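Local structure of alpha-pyrone synthesis polyketide synthase-like Pks18 (Mycobacterium tuberculosis, 1TED) at residues Glu36-Gly41 / Val355-Val360; Leu137-Thr142 / Met179-Thr184; Val248-Phe253 / Leu387-Arg392; Gly283-Gly288 / Glu321-Ser326; Ser305-Trp310 / Ile369-Ala374. The protein probably extends medium- and long-chain aliphatic acyl-CoA starters with malonyl-CoA to build tri- and tetraketide alpha-pyrones. One frame throughout, in Å; residues are numbered along the deposited sequence.

Contact 1 of 5, residues Glu36-Gly41 / Val355-Val360; sequences EGLATG and VLETMV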
# COMPACT_ATOMS: atom_id res chain seq x y z
N GLU A 36 -8.82 17.02 -11.51
CA GLU A 36 -8.55 18.24 -12.24
C GLU A 36 -7.51 18.06 -13.34
O GLU A 36 -7.41 18.87 -14.25
CB GLU A 36 -8.14 19.32 -11.23
CG GLU A 36 -9.13 19.34 -10.07
CD GLU A 36 -9.08 20.57 -9.21
OE1 GLU A 36 -8.00 20.87 -8.64
OE2 GLU A 36 -10.13 21.24 -9.07
N GLY A 37 -6.76 16.96 -13.25
CA GLY A 37 -5.76 16.67 -14.25
C GLY A 37 -5.72 15.17 -14.45
O GLY A 37 -5.91 14.41 -13.50
N LEU A 38 -5.49 14.74 -15.69
CA LEU A 38 -5.44 13.33 -16.02
C LEU A 38 -4.52 13.09 -17.22
O LEU A 38 -4.69 13.70 -18.28
CB LEU A 38 -6.85 12.82 -16.34
CG LEU A 38 -7.09 11.35 -16.70
CD1 LEU A 38 -8.58 11.09 -16.71
CD2 LEU A 38 -6.50 11.00 -18.07
N ALA A 39 -3.56 12.19 -17.05
CA ALA A 39 -2.62 11.87 -18.11
C ALA A 39 -2.49 10.37 -18.27
O ALA A 39 -2.70 9.60 -17.32
CB ALA A 39 -1.25 12.47 -17.83
N THR A 40 -2.11 9.97 -19.47
CA THR A 40 -1.98 8.56 -19.81
C THR A 40 -0.66 8.27 -20.51
O THR A 40 -0.12 9.11 -21.22
CB THR A 40 -3.16 8.19 -20.72
OG1 THR A 40 -4.31 7.89 -19.92
CG2 THR A 40 -2.79 7.05 -21.62
N GLY A 41 -0.14 7.06 -20.31
CA GLY A 41 1.12 6.73 -20.95
C GLY A 41 1.52 5.27 -20.88
O GLY A 41 1.14 4.53 -19.98
N VAL A 355 -9.63 4.39 -19.72
CA VAL A 355 -11.04 4.39 -20.08
C VAL A 355 -11.70 5.74 -19.84
O VAL A 355 -12.43 6.25 -20.69
CB VAL A 355 -11.79 3.31 -19.29
CG1 VAL A 355 -13.30 3.49 -19.44
CG2 VAL A 355 -11.38 1.94 -19.80
N LEU A 356 -11.43 6.31 -18.68
CA LEU A 356 -11.98 7.60 -18.29
C LEU A 356 -11.51 8.71 -19.24
O LEU A 356 -12.30 9.56 -19.62
CB LEU A 356 -11.58 7.89 -16.83
CG LEU A 356 -12.18 9.02 -15.98
CD1 LEU A 356 -11.58 10.33 -16.39
CD2 LEU A 356 -13.70 9.07 -16.12
N GLU A 357 -10.24 8.67 -19.64
CA GLU A 357 -9.71 9.68 -20.56
C GLU A 357 -10.43 9.72 -21.91
O GLU A 357 -10.62 10.79 -22.48
CB GLU A 357 -8.20 9.48 -20.80
CG GLU A 357 -7.58 10.48 -21.80
CD GLU A 357 -6.07 10.37 -21.91
OE1 GLU A 357 -5.56 9.32 -22.35
OE2 GLU A 357 -5.37 11.35 -21.55
N THR A 358 -10.82 8.56 -22.43
CA THR A 358 -11.53 8.50 -23.71
C THR A 358 -12.89 9.17 -23.58
O THR A 358 -13.33 9.89 -24.47
CB THR A 358 -11.74 7.04 -24.17
OG1 THR A 358 -10.47 6.45 -24.48
CG2 THR A 358 -12.65 6.98 -25.39
N MET A 359 -13.56 8.91 -22.45
CA MET A 359 -14.88 9.47 -22.20
C MET A 359 -14.79 10.98 -22.03
O MET A 359 -15.72 11.72 -22.36
CB MET A 359 -15.50 8.84 -20.94
CG MET A 359 -15.70 7.33 -21.06
SD MET A 359 -16.28 6.57 -19.52
CE MET A 359 -17.01 5.02 -20.12
N VAL A 360 -13.65 11.43 -21.52
CA VAL A 360 -13.42 12.86 -21.32
C VAL A 360 -13.22 13.53 -22.68
O VAL A 360 -13.87 14.53 -23.00
CB VAL A 360 -12.17 13.09 -20.44
CG1 VAL A 360 -11.83 14.58 -20.38
CG2 VAL A 360 -12.43 12.55 -19.04
O HOH W 1 -6.46 13.75 -21.08
O HOH W 2 -2.80 11.67 -21.47
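Leu38 of strand 36-41 faces Glu357 of helix 355-360 with their CA atoms 7.2 Å apart, the N-to-C directions of the two segments differing by 117°. This is helix-on-sheet packing of the thiolase fold, and it joins the two halves of the chain: the strand comes from the N-terminal half, the helix from the C-terminal half. Leu38 and Thr40 both turn toward the helix, whereas Ala39 between them packs on helix 102-125 through Val120 and Ala124. CG of Leu38 is anti to the backbone N (chi1 -179°), and the two methyls beyond it go to different helix residues. CD2 rests against the stem of Glu357, 3.6 Å from its CB, while CD1 turns to CD1 of Leu356, modelled so close that the detail of that approach is doubtful. Glu357 runs extended beyond CG, which lies 3.9 Å from Leu38 CD2, and so carries its carboxylate down to the strand. The two oxygens then have separate tasks. OE1 receives a weak hydrogen bond from Thr40 OG1 at 3.1 Å, and OE2 accepts from two waters that extend the contact to the strand backbone. One of these waters also donates, weakly, to Leu38 O. The other sits 2.6 Å from Glu357 OE2, donating to it, and accepts from the backbone N of Thr40.

Contact 2 of 5, residues Leu137-Thr142 / Met179-Thr184; sequences LLVLAT and MNALGT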
# COMPACT_ATOMS: atom_id res chain seq x y z
N LEU A 137 0.09 15.20 -1.22
CA LEU A 137 0.01 13.74 -1.17
C LEU A 137 0.29 13.10 -2.52
O LEU A 137 -0.14 13.58 -3.57
CB LEU A 137 -1.39 13.31 -0.68
CG LEU A 137 -1.74 11.81 -0.61
CD1 LEU A 137 -0.82 11.10 0.37
CD2 LEU A 137 -3.19 11.66 -0.16
N LEU A 138 1.02 12.00 -2.47
CA LEU A 138 1.37 11.25 -3.66
C LEU A 138 1.02 9.80 -3.38
O LEU A 138 1.61 9.18 -2.49
CB LEU A 138 2.87 11.36 -3.93
CG LEU A 138 3.48 10.28 -4.82
CD1 LEU A 138 2.80 10.26 -6.17
CD2 LEU A 138 4.96 10.54 -5.00
N VAL A 139 0.05 9.26 -4.12
CA VAL A 139 -0.33 7.86 -3.93
C VAL A 139 0.16 7.06 -5.12
O VAL A 139 -0.14 7.37 -6.28
CB VAL A 139 -1.86 7.68 -3.78
CG1 VAL A 139 -2.20 6.22 -3.49
CG2 VAL A 139 -2.37 8.56 -2.66
N LEU A 140 0.92 6.02 -4.83
CA LEU A 140 1.47 5.18 -5.88
C LEU A 140 0.92 3.76 -5.76
O LEU A 140 1.05 3.13 -4.71
CB LEU A 140 2.99 5.18 -5.78
CG LEU A 140 3.86 4.59 -6.89
CD1 LEU A 140 3.75 3.07 -6.89
CD2 LEU A 140 3.46 5.20 -8.23
N ALA A 141 0.30 3.27 -6.83
CA ALA A 141 -0.24 1.92 -6.83
C ALA A 141 0.41 1.04 -7.90
O ALA A 141 0.70 1.51 -9.01
CB ALA A 141 -1.74 1.96 -7.04
N THR A 142 0.63 -0.22 -7.54
CA THR A 142 1.23 -1.20 -8.45
C THR A 142 1.05 -2.59 -7.86
O THR A 142 0.86 -2.75 -6.66
CB THR A 142 2.76 -1.02 -8.61
OG1 THR A 142 3.07 0.37 -8.73
CG2 THR A 142 3.26 -1.76 -9.85
N MET A 179 -8.95 2.79 -7.79
CA MET A 179 -10.05 3.21 -6.92
C MET A 179 -9.64 3.37 -5.45
O MET A 179 -10.06 4.33 -4.80
CB MET A 179 -11.23 2.23 -7.02
CG MET A 179 -11.94 2.23 -8.37
SD MET A 179 -12.67 3.82 -8.81
CE MET A 179 -11.37 4.56 -9.78
N ASN A 180 -8.84 2.44 -4.94
CA ASN A 180 -8.38 2.50 -3.54
C ASN A 180 -7.47 3.73 -3.41
O ASN A 180 -7.54 4.47 -2.43
CB ASN A 180 -7.57 1.25 -3.16
CG ASN A 180 -8.38 -0.04 -3.28
OD1 ASN A 180 -9.19 -0.37 -2.41
ND2 ASN A 180 -8.17 -0.77 -4.37
N ALA A 181 -6.63 3.92 -4.42
CA ALA A 181 -5.70 5.04 -4.45
C ALA A 181 -6.48 6.36 -4.51
O ALA A 181 -6.25 7.28 -3.72
CB ALA A 181 -4.76 4.91 -5.65
N LEU A 182 -7.41 6.44 -5.46
CA LEU A 182 -8.24 7.63 -5.64
C LEU A 182 -8.99 7.99 -4.36
O LEU A 182 -9.12 9.16 -4.02
CB LEU A 182 -9.24 7.42 -6.77
CG LEU A 182 -10.21 8.57 -7.02
CD1 LEU A 182 -9.43 9.86 -7.22
CD2 LEU A 182 -11.06 8.26 -8.25
N GLY A 183 -9.49 6.97 -3.66
CA GLY A 183 -10.23 7.21 -2.43
C GLY A 183 -9.36 7.85 -1.36
O GLY A 183 -9.83 8.66 -0.56
N THR A 184 -8.08 7.49 -1.37
CA THR A 184 -7.12 8.02 -0.42
C THR A 184 -6.89 9.51 -0.70
O THR A 184 -6.85 10.33 0.21
CB THR A 184 -5.80 7.24 -0.54
OG1 THR A 184 -6.06 5.85 -0.27
CG2 THR A 184 -4.77 7.75 0.45
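Leu137, Val139 and Ala141 of strand 135-142 turn toward helix 177-191, segments 137-142 and 179-184 running almost antiparallel at 171°. The helix belongs to a beta-alpha-beta crossover of the thiolase fold: it links strands 166-171 and 196-204 and packs on strand 135-142, which lies between them in the sheet. Leu137 comes first, its CD2 lying 3.9 Å from the carbonyl O of Thr184. Leu138 turns to the other side of the sheet, to Val156 of helix 151-159. Val139 reaches the helix with both methyls: CG1 meets Ala181 CB at 3.6 Å, and CG2 approaches Thr184 CG2 at 4.0 Å. Past Leu140, which also faces helix 151-159, Ala141 adds a looser methyl contact, CB to Ala181 CB at 4.4 Å. No hydrogen bond joins the segments, and this buried interface is held by apolar contact. On the helix, Thr184 also packs on Val168 of the second subunit. Its CG2, anti to the backbone N, faces the strand, while its hydroxyl turns back into the helix. There OG1 donates to Asn180 O at 3.0 Å, reaching that carbonyl from the face opposite to the one used by Thr184 N.

Contact 3 of 5, residues Val248-Phe253 / Leu387-Arg392; sequences VVRSSF and LFDIIR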
# COMPACT_ATOMS: atom_id res chain seq x y z
N VAL A 248 -16.06 15.12 -11.56
CA VAL A 248 -16.44 15.14 -10.15
C VAL A 248 -16.58 13.71 -9.59
O VAL A 248 -17.30 12.88 -10.16
CB VAL A 248 -17.79 15.88 -9.94
CG1 VAL A 248 -18.14 15.92 -8.45
CG2 VAL A 248 -17.71 17.29 -10.49
N VAL A 249 -15.88 13.42 -8.50
CA VAL A 249 -15.97 12.11 -7.87
C VAL A 249 -17.09 12.23 -6.84
O VAL A 249 -16.88 12.63 -5.69
CB VAL A 249 -14.64 11.69 -7.20
CG1 VAL A 249 -14.77 10.30 -6.60
CG2 VAL A 249 -13.51 11.68 -8.23
N ARG A 250 -18.30 11.88 -7.27
CA ARG A 250 -19.49 11.96 -6.46
C ARG A 250 -19.62 10.96 -5.32
O ARG A 250 -20.02 11.33 -4.22
CB ARG A 250 -20.72 11.86 -7.37
CG ARG A 250 -20.71 12.90 -8.50
CD ARG A 250 -21.85 12.69 -9.48
NE ARG A 250 -23.14 12.63 -8.80
CZ ARG A 250 -24.31 12.53 -9.41
NH1 ARG A 250 -24.37 12.48 -10.74
NH2 ARG A 250 -25.43 12.49 -8.70
N SER A 251 -19.28 9.70 -5.59
CA SER A 251 -19.39 8.67 -4.56
C SER A 251 -18.56 7.44 -4.90
O SER A 251 -18.46 7.05 -6.06
CB SER A 251 -20.87 8.28 -4.40
OG SER A 251 -21.07 7.41 -3.30
N SER A 252 -17.94 6.83 -3.89
CA SER A 252 -17.14 5.64 -4.13
C SER A 252 -17.71 4.46 -3.34
O SER A 252 -18.45 4.66 -2.37
CB SER A 252 -15.67 5.89 -3.76
OG SER A 252 -15.52 6.13 -2.37
N PHE A 253 -17.39 3.24 -3.75
CA PHE A 253 -17.93 2.05 -3.08
C PHE A 253 -17.01 0.84 -3.20
O PHE A 253 -16.23 0.73 -4.14
CB PHE A 253 -19.31 1.71 -3.67
CG PHE A 253 -19.27 1.39 -5.16
CD1 PHE A 253 -18.98 0.10 -5.61
CD2 PHE A 253 -19.49 2.40 -6.10
CE1 PHE A 253 -18.91 -0.18 -6.97
CE2 PHE A 253 -19.42 2.12 -7.47
CZ PHE A 253 -19.12 0.83 -7.91
N LEU A 387 -19.10 6.68 -8.60
CA LEU A 387 -20.13 7.34 -9.39
C LEU A 387 -19.44 8.66 -9.73
O LEU A 387 -18.79 9.25 -8.87
CB LEU A 387 -21.39 7.62 -8.57
CG LEU A 387 -22.44 8.53 -9.26
CD1 LEU A 387 -23.02 7.82 -10.48
CD2 LEU A 387 -23.57 8.87 -8.30
N PHE A 388 -19.55 9.13 -10.97
CA PHE A 388 -18.89 10.37 -11.34
C PHE A 388 -19.62 11.21 -12.38
O PHE A 388 -20.52 10.72 -13.07
CB PHE A 388 -17.46 10.07 -11.82
CG PHE A 388 -17.41 9.30 -13.11
CD1 PHE A 388 -17.49 9.96 -14.34
CD2 PHE A 388 -17.28 7.91 -13.10
CE1 PHE A 388 -17.45 9.24 -15.54
CE2 PHE A 388 -17.24 7.19 -14.30
CZ PHE A 388 -17.32 7.85 -15.52
N ASP A 389 -19.22 12.47 -12.47
CA ASP A 389 -19.79 13.43 -13.42
C ASP A 389 -18.68 14.06 -14.28
O ASP A 389 -17.66 14.50 -13.75
CB ASP A 389 -20.52 14.55 -12.68
CG ASP A 389 -21.99 14.24 -12.44
OD1 ASP A 389 -22.44 13.12 -12.76
OD2 ASP A 389 -22.69 15.13 -11.92
N ILE A 390 -18.87 14.08 -15.59
CA ILE A 390 -17.91 14.72 -16.49
C ILE A 390 -18.60 15.99 -17.01
O ILE A 390 -19.66 15.92 -17.64
CB ILE A 390 -17.52 13.84 -17.70
CG1 ILE A 390 -16.81 12.56 -17.24
CG2 ILE A 390 -16.58 14.62 -18.63
CD1 ILE A 390 -16.49 11.61 -18.39
N ILE A 391 -18.00 17.14 -16.74
CA ILE A 391 -18.60 18.38 -17.20
C ILE A 391 -18.31 18.62 -18.68
O ILE A 391 -17.15 18.64 -19.11
CB ILE A 391 -18.10 19.57 -16.35
CG1 ILE A 391 -18.44 19.30 -14.88
CG2 ILE A 391 -18.74 20.86 -16.83
CD1 ILE A 391 -18.31 20.48 -13.99
N ARG A 392 -19.37 18.76 -19.46
CA ARG A 392 -19.23 18.99 -20.89
C ARG A 392 -19.22 20.48 -21.17
O ARG A 392 -18.45 20.96 -22.00
CB ARG A 392 -20.36 18.30 -21.65
CG ARG A 392 -20.48 16.81 -21.35
CD ARG A 392 -19.17 16.07 -21.60
NE ARG A 392 -19.35 14.62 -21.48
CZ ARG A 392 -18.42 13.72 -21.74
NH1 ARG A 392 -17.21 14.10 -22.14
NH2 ARG A 392 -18.70 12.43 -21.62
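Arg250 reaches Asp389 through two turns of its chain: CG stands beside its own backbone N, anti to the carbonyl carbon (chi1 -55°), and a bend at chi3 (54°) swings NE back toward the neighbouring strand. CD lies 3.3 Å from Asp389 CG, and the guanidinium forms a salt bridge, NH1 to OD1, at 2.9 Å. OD1 meets the guanidinium near its plane and is approached on its syn side but well out of the carboxylate plane, the two flat groups being turned 66° apart. The same oxygen has a further partner in Thr371 OG1, so the carboxylate ties together three adjacent strands. Over one face of the guanidinium lies CD2 of Leu387, 3.8 Å from Arg250 NE and offset toward the rim. Beneath these side chains the backbones pair antiparallel. Val248 and Asp389 form a hydrogen-bonded pair, with Val248 N donating to Asp389 O at 2.8 Å and Asp389 N returning a bond to Val248 O. The next pair, Val249 with Phe388, is non-hydrogen-bonded. Farther along, Leu387 N gives a bond of 2.6 Å to Ser251 O, while Leu387 O receives two weak ones, from Arg250 N and Ser251 N. Two residues facing one in this way make a classic beta bulge, here set between the neighbouring antiparallel strands 247-256 and 382-390 in the C-terminal half of the thiolase fold.

Contact 4 of 5, residues Gly283-Gly288 / Glu321-Ser326; sequences GYIFSG and EQSVRS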
# COMPACT_ATOMS: atom_id res chain seq x y z
N GLY A 283 -18.36 -15.69 -13.33
CA GLY A 283 -19.61 -15.93 -12.63
C GLY A 283 -19.70 -15.04 -11.39
O GLY A 283 -20.79 -14.65 -10.99
N TYR A 284 -18.56 -14.72 -10.79
CA TYR A 284 -18.56 -13.85 -9.60
C TYR A 284 -18.87 -12.42 -10.03
O TYR A 284 -19.55 -11.68 -9.32
CB TYR A 284 -17.19 -13.86 -8.90
CG TYR A 284 -16.73 -15.21 -8.40
CD1 TYR A 284 -17.64 -16.14 -7.90
CD2 TYR A 284 -15.37 -15.53 -8.37
CE1 TYR A 284 -17.21 -17.36 -7.37
CE2 TYR A 284 -14.93 -16.73 -7.83
CZ TYR A 284 -15.85 -17.64 -7.33
OH TYR A 284 -15.40 -18.82 -6.78
N ILE A 285 -18.35 -12.05 -11.19
CA ILE A 285 -18.57 -10.73 -11.75
C ILE A 285 -20.04 -10.52 -12.09
O ILE A 285 -20.64 -9.53 -11.69
CB ILE A 285 -17.73 -10.53 -13.03
CG1 ILE A 285 -16.24 -10.50 -12.66
CG2 ILE A 285 -18.14 -9.24 -13.74
CD1 ILE A 285 -15.31 -10.51 -13.85
N PHE A 286 -20.62 -11.46 -12.82
CA PHE A 286 -22.01 -11.36 -13.22
C PHE A 286 -22.99 -11.19 -12.06
O PHE A 286 -23.87 -10.35 -12.10
CB PHE A 286 -22.45 -12.58 -14.01
CG PHE A 286 -23.94 -12.66 -14.21
CD1 PHE A 286 -24.59 -11.77 -15.07
CD2 PHE A 286 -24.69 -13.59 -13.50
CE1 PHE A 286 -25.98 -11.81 -15.23
CE2 PHE A 286 -26.09 -13.64 -13.64
CZ PHE A 286 -26.73 -12.75 -14.51
N SER A 287 -22.84 -12.02 -11.04
CA SER A 287 -23.76 -11.95 -9.92
C SER A 287 -23.36 -10.93 -8.86
O SER A 287 -24.13 -10.63 -7.95
CB SER A 287 -23.92 -13.34 -9.29
OG SER A 287 -22.70 -13.81 -8.77
N GLY A 288 -22.16 -10.37 -9.00
CA GLY A 288 -21.70 -9.40 -8.04
C GLY A 288 -21.90 -7.95 -8.46
O GLY A 288 -22.17 -7.10 -7.61
N GLU A 321 -17.74 -8.58 -20.71
CA GLU A 321 -18.90 -9.40 -21.08
C GLU A 321 -19.92 -9.56 -19.95
O GLU A 321 -21.09 -9.19 -20.08
CB GLU A 321 -18.36 -10.77 -21.46
CG GLU A 321 -19.17 -11.61 -22.37
CD GLU A 321 -18.33 -12.72 -22.94
OE1 GLU A 321 -17.76 -13.50 -22.15
OE2 GLU A 321 -18.22 -12.81 -24.18
N GLN A 322 -19.46 -10.13 -18.84
CA GLN A 322 -20.31 -10.38 -17.68
C GLN A 322 -20.72 -9.13 -16.94
O GLN A 322 -21.80 -9.08 -16.34
CB GLN A 322 -19.64 -11.37 -16.73
CG GLN A 322 -19.44 -12.77 -17.32
CD GLN A 322 -20.73 -13.35 -17.91
OE1 GLN A 322 -21.81 -13.19 -17.35
NE2 GLN A 322 -20.61 -14.03 -19.05
N SER A 323 -19.87 -8.10 -16.97
CA SER A 323 -20.21 -6.85 -16.29
C SER A 323 -21.42 -6.25 -16.99
O SER A 323 -22.35 -5.78 -16.33
CB SER A 323 -19.03 -5.86 -16.33
OG SER A 323 -17.98 -6.28 -15.47
N VAL A 324 -21.41 -6.27 -18.32
CA VAL A 324 -22.51 -5.72 -19.09
C VAL A 324 -23.81 -6.54 -18.93
O VAL A 324 -24.91 -5.97 -18.83
CB VAL A 324 -22.14 -5.62 -20.59
CG1 VAL A 324 -23.37 -5.31 -21.43
CG2 VAL A 324 -21.10 -4.52 -20.80
N ARG A 325 -23.69 -7.86 -18.90
CA ARG A 325 -24.87 -8.69 -18.75
C ARG A 325 -25.48 -8.47 -17.37
O ARG A 325 -26.70 -8.29 -17.23
CB ARG A 325 -24.53 -10.18 -18.95
CG ARG A 325 -25.76 -11.08 -18.97
CD ARG A 325 -25.43 -12.48 -19.45
NE ARG A 325 -24.53 -13.17 -18.53
CZ ARG A 325 -24.91 -14.05 -17.62
NH1 ARG A 325 -26.20 -14.36 -17.49
NH2 ARG A 325 -24.01 -14.62 -16.83
N SER A 326 -24.62 -8.44 -16.35
CA SER A 326 -25.04 -8.23 -14.97
C SER A 326 -25.90 -6.97 -14.87
O SER A 326 -26.93 -6.97 -14.20
CB SER A 326 -23.80 -8.11 -14.07
OG SER A 326 -24.14 -8.08 -12.69
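Phe286 meets Arg325 face to face where helices 281-299 and 317-327 run side by side, the short segments crossing at -23° with 7.7 Å between their axes. Phe286 buries the largest area here. Its CG is anti to the backbone N (chi1 168°), and the guanidinium of Arg325 lies flat on one ring face, centres 3.5 Å apart and planes only 7° from parallel. NH2 sits 3.3 Å from Phe286 CG, and NH1 is over the far end of the ring near CE1 and CZ, a cation-pi stack. The guanidinium is fixed from its own helix: NE and NH2 both donate, close to its plane, to Gln322 OE1, which they reach from opposite faces of the amide plane. That oxygen also lies 3.5 Å from Phe286 CB. Ser326 binds the backbone of the same phenylalanine, its OG donating to Phe286 O; the modelled bond is very short, so its exact length is doubtful. The same hydroxyl is also bonded to Ala290 N, one turn further along helix 281-299. On the inner side, Ile285 packs its CG2 4.0 Å from Gln322 CB and 3.4 Å from Ser323 OG, a hydroxyl bonded within its helix to Ile319 O. Inward from here Ile285 and Ser323 both touch Phe377 of strand 370-378. The chemistry thus changes across the interface, from close packing round Ile285 on the sheet side to a cation-pi stack outside, where the Gln322 bonds would hold the guanidinium against rotation and the aromatic face probably helps to stabilise its charge.

Contact 5 of 5, residues Ser305-Trp310 / Ile369-Ala374; sequences SDIDLW and ISTGVA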
# COMPACT_ATOMS: atom_id res chain seq x y z
N SER A 305 -30.44 2.61 -15.55
CA SER A 305 -30.87 3.23 -16.81
C SER A 305 -30.58 4.73 -16.93
O SER A 305 -30.65 5.29 -18.02
CB SER A 305 -32.37 3.01 -17.02
OG SER A 305 -33.13 3.61 -15.99
N ASP A 306 -30.27 5.38 -15.81
CA ASP A 306 -29.97 6.81 -15.82
C ASP A 306 -28.54 7.11 -16.27
O ASP A 306 -28.25 8.22 -16.72
CB ASP A 306 -30.10 7.41 -14.41
CG ASP A 306 -31.51 7.43 -13.91
OD1 ASP A 306 -32.42 7.83 -14.67
OD2 ASP A 306 -31.71 7.06 -12.73
N ILE A 307 -27.66 6.12 -16.16
CA ILE A 307 -26.25 6.31 -16.48
C ILE A 307 -25.76 6.46 -17.92
O ILE A 307 -26.07 5.65 -18.78
CB ILE A 307 -25.42 5.17 -15.80
CG1 ILE A 307 -25.70 5.15 -14.29
CG2 ILE A 307 -23.94 5.36 -16.08
CD1 ILE A 307 -25.45 6.49 -13.57
N ASP A 308 -24.97 7.51 -18.16
CA ASP A 308 -24.33 7.76 -19.46
C ASP A 308 -22.90 7.34 -19.15
O ASP A 308 -22.32 7.85 -18.19
CB ASP A 308 -24.25 9.25 -19.82
CG ASP A 308 -25.49 10.04 -19.45
OD1 ASP A 308 -26.52 9.88 -20.14
OD2 ASP A 308 -25.41 10.82 -18.48
N LEU A 309 -22.30 6.44 -19.91
CA LEU A 309 -20.92 6.05 -19.61
C LEU A 309 -20.76 4.99 -18.53
O LEU A 309 -21.13 5.18 -17.37
CB LEU A 309 -20.06 7.25 -19.19
CG LEU A 309 -19.97 8.52 -20.04
CD1 LEU A 309 -19.11 9.55 -19.33
CD2 LEU A 309 -19.40 8.18 -21.40
N TRP A 310 -20.19 3.87 -18.94
CA TRP A 310 -19.91 2.79 -18.04
C TRP A 310 -18.44 2.48 -18.23
O TRP A 310 -18.03 1.87 -19.22
CB TRP A 310 -20.78 1.57 -18.36
CG TRP A 310 -22.21 1.75 -17.93
CD1 TRP A 310 -23.26 2.19 -18.69
CD2 TRP A 310 -22.74 1.55 -16.61
NE1 TRP A 310 -24.40 2.26 -17.93
CE2 TRP A 310 -24.11 1.88 -16.65
CE3 TRP A 310 -22.18 1.11 -15.40
CZ2 TRP A 310 -24.93 1.79 -15.52
CZ3 TRP A 310 -23.00 1.03 -14.27
CH2 TRP A 310 -24.37 1.37 -14.34
N ILE A 369 -23.02 17.70 -18.80
CA ILE A 369 -22.78 16.86 -17.63
C ILE A 369 -23.24 15.43 -17.88
O ILE A 369 -24.43 15.13 -17.92
CB ILE A 369 -23.51 17.35 -16.34
CG1 ILE A 369 -23.08 18.77 -15.99
CG2 ILE A 369 -23.16 16.42 -15.17
CD1 ILE A 369 -23.66 19.27 -14.68
N SER A 370 -22.27 14.54 -18.07
CA SER A 370 -22.56 13.14 -18.30
C SER A 370 -22.31 12.44 -16.96
O SER A 370 -21.33 12.72 -16.28
CB SER A 370 -21.61 12.60 -19.37
OG SER A 370 -21.67 13.43 -20.52
N THR A 371 -23.21 11.54 -16.57
CA THR A 371 -23.03 10.85 -15.30
C THR A 371 -22.56 9.43 -15.56
O THR A 371 -23.17 8.72 -16.35
CB THR A 371 -24.35 10.81 -14.49
OG1 THR A 371 -24.71 12.15 -14.13
CG2 THR A 371 -24.20 9.98 -13.22
N GLY A 372 -21.49 9.02 -14.90
CA GLY A 372 -21.00 7.68 -15.14
C GLY A 372 -20.60 6.90 -13.91
O GLY A 372 -20.44 7.46 -12.82
N VAL A 373 -20.48 5.60 -14.09
CA VAL A 373 -20.07 4.70 -13.03
C VAL A 373 -18.86 3.93 -13.55
O VAL A 373 -18.85 3.45 -14.68
CB VAL A 373 -21.16 3.65 -12.69
CG1 VAL A 373 -20.60 2.68 -11.65
CG2 VAL A 373 -22.45 4.35 -12.18
N ALA A 374 -17.84 3.85 -12.71
CA ALA A 374 -16.64 3.12 -13.08
C ALA A 374 -16.44 2.06 -12.00
O ALA A 374 -16.78 2.28 -10.83
CB ALA A 374 -15.45 4.05 -13.14
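Asp308 OD2 accepts the backbone N-H of Thr371 through its anti lone pair, at 3.0 Å and nearly straight (171°). A backbone link follows, Val373 N donating to Leu309 O in a weak bond of 3.4 Å. Asp308 N also points to Thr371 O, but that carbonyl is crowded against Asp308 O in the model and its place is uncertain. Between these links runs Gly372, whose CA comes within 3.4 Å of Leu309 O. Trp310 and Val373 form the one parallel bridge between the segments, and their side chains lie side by side and point the same way. CZ3 of the indole is 3.6 Å from Val373 CB. Ile307 crosses Thr371 and Val373 at about a right angle, its CD1 touching Thr371 CG2 at 3.7 Å and Val373 CG2 at 3.9 Å. Its CG2, anti to the backbone N, sits over one face of the Trp310 ring, offset toward the rim. Leu309 has its own partner, CD1 meeting Ser370 CB. One layer farther out, Lys367 forms a salt bridge with Asp308 OD1, so the carboxylate holds both Lys367 and the start of strand 370-378. In the fold, the loop enters strand 310-312, whose short parallel pairing forms the edge of the thiolase-fold sheet within this chain, in the C-terminal half. Helix 281-299 covers Ile307, Trp310 and Val373 through Val293, Met296 and Leu297, while strand 382-390 borders strand 370-378 on its other side.

Contacts 1, 2, 3 and 5 all reach the same mixed sheet. Contacts 3 and 5 are the closest, with centres 9 Å apart, and share a backbone bond from Phe388 N to Gly372 O at 2.6 Å. Arg392 ties three of them together: its NH1 bonds Met359 O of contact 1 at 2.8 Å and its NE bonds Ser370 OG of contact 5. Contacts 2 and 3 touch through Leu182 and Val249. Contact 4 stands apart, with no touch to the others. Contacts 2 and 4 lie within about 11 Å of the probable nucleophile Cys175, its side chain about 11 Å from that of Ala141 and about 9 Å from that of Ile285; the side chain of Ala141 is also about 11 Å from the bound myristic acid.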